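Local coordinates for glycosyl hydrolase, family 31/fibronectin type III domain protein (Clostridium perfringens, PDB 4LQR), which is the third family 32 carbohydrate-binding module of a family 31 glycoside hydrolase and probably binds glycans to bring the enzyme to its substrate, at the calcium ion site. Residues are numbered along the deposited sequence; one frame, centred on the assembly and turned at random.

The calcium ion site. Residues 23-27, 44-45. With CA (calcium ion), chain B.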
loop_
_atom_site.group_PDB
_atom_site.type_symbol
_atom_site.label_atom_id
_atom_site.label_comp_id
_atom_site.label_asym_id
_atom_site.label_seq_id
_atom_site.Cartn_x
_atom_site.Cartn_y
_atom_site.Cartn_z
ATOM N N SER A 23 -1.337 11.771 -7.561
ATOM C CA SER A 23 -0.290 10.737 -7.459
ATOM C C SER A 23 1.106 11.225 -7.842
ATOM O O SER A 23 2.089 10.612 -7.411
ATOM C CB SER A 23 -0.647 9.467 -8.244
ATOM O OG SER A 23 -1.797 8.849 -7.692
ATOM N N SER A 24 1.224 12.324 -8.620
ATOM C CA SER A 24 2.542 12.872 -8.944
ATOM C C SER A 24 3.286 13.406 -7.696
ATOM O O SER A 24 4.487 13.614 -7.796
ATOM C CB SER A 24 2.412 14.073 -9.950
ATOM O OG SER A 24 1.627 15.102 -9.406
ATOM N N LYS A 25 2.529 13.609 -6.620
ATOM C CA LYS A 25 3.107 14.006 -5.325
ATOM C C LYS A 25 3.683 12.849 -4.543
ATOM O O LYS A 25 4.285 13.074 -3.470
ATOM C CB LYS A 25 2.119 14.755 -4.470
ATOM C CG LYS A 25 1.825 16.126 -5.235
ATOM C CD LYS A 25 0.632 16.676 -4.694
ATOM C CE LYS A 25 0.240 17.935 -5.519
ATOM N NZ LYS A 25 1.226 19.068 -5.738
ATOM N N LEU A 26 3.549 11.631 -5.103
ATOM C CA LEU A 26 3.990 10.404 -4.373
ATOM C C LEU A 26 5.073 9.751 -5.154
ATOM O O LEU A 26 4.874 9.381 -6.336
ATOM C CB LEU A 26 2.817 9.442 -4.291
ATOM C CG LEU A 26 1.758 9.696 -3.214
ATOM C CD1 LEU A 26 1.191 11.127 -3.352
ATOM C CD2 LEU A 26 0.679 8.621 -3.367
ATOM N N GLU A 27 6.242 9.592 -4.521
ATOM C CA GLU A 27 7.395 8.930 -5.174
ATOM C C GLU A 27 7.685 7.664 -4.404
ATOM O O GLU A 27 7.992 7.689 -3.216
ATOM C CB GLU A 27 8.635 9.848 -5.193
ATOM C CG GLU A 27 9.819 9.217 -5.872
ATOM C CD GLU A 27 11.093 10.011 -5.702
ATOM O OE1 GLU A 27 11.115 11.068 -5.032
ATOM O OE2 GLU A 27 12.143 9.459 -6.144
ATOM N N VAL A 44 2.013 3.971 -7.017
ATOM C CA VAL A 44 1.579 5.370 -6.721
ATOM C C VAL A 44 1.665 6.242 -7.979
ATOM O O VAL A 44 1.984 7.423 -7.888
ATOM C CB VAL A 44 2.412 5.993 -5.559
ATOM C CG1 VAL A 44 2.085 5.301 -4.251
ATOM C CG2 VAL A 44 3.935 5.850 -5.817
ATOM N N ASP A 45 1.265 5.657 -9.113
ATOM C CA ASP A 45 1.298 6.419 -10.390
ATOM C C ASP A 45 -0.111 6.830 -10.805
ATOM O O ASP A 45 -0.207 7.430 -11.918
ATOM C CB ASP A 45 1.973 5.645 -11.503
ATOM C CG ASP A 45 1.235 4.317 -11.848
ATOM O OD1 ASP A 45 0.217 3.928 -11.197
ATOM O OD2 ASP A 45 1.727 3.656 -12.788
HETATM CA CA CA B . 3.603 9.037 -8.273
HETATM O O HOH W 1 5.382 10.358 -9.286
HETATM O O HOH W 2 4.766 6.966 -9.254
HETATM O O HOH W 3 2.555 9.612 -10.390
#
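The flat groups at this calcium ion are three main-chain peptide groups, and each turns its carbonyl oxygen, not a face, to the metal. The ion nevertheless stands well to one side of the Ser23 and Val44 peptide planes, whereas for Leu26 there is almost no offset and the angle from Leu26 C through Leu26 O to the calcium opens to 155°. This is the structural calcium site typical of the F5/8 type C (discoidin) beta-sandwich found in family 32 carbohydrate-binding modules, a site presumed to stabilise the fold. Ser23 O bonds to CA at 2.3 Å from the 3-10 helix 23-25. Leu26 O, at the start of strand 26-31, also lies 2.3 Å from CA. Val44 O, closing the 3-10 helix 40-44, bonds to CA at 2.3 Å and ties a second stretch of chain to the first.

Three waters join the carbonyls in a near-octahedral shell. The carbonyl oxygens occupy one triangular face and the waters the opposite one: water 2 is roughly trans to Ser23 O, water 1 to Val44 O and water 3 to Leu26 O. Water 1 sits 2.4 Å from CA, and water 2 is farther, 2.6 Å from CA, and may be held more loosely. Further weak ligands may be unseen.

The octahedron is distorted, since Leu26 O and Val44 O subtend 110° at the ion. Over this widened gap lies the Val44 methyl CG2, 4.0 Å from CA. With CG1 anti to the carbonyl carbon (chi1 -68°), CG2 takes the crowded position between N and C and so points toward the metal. Leu26 adds carbon on the carbonyl side, its CB 4.1 Å from CA, while its CG turns away beside the backbone N. The Asp45 carboxylate is not a ligand here, so any stabilisation by that acid would be long-range electrostatics.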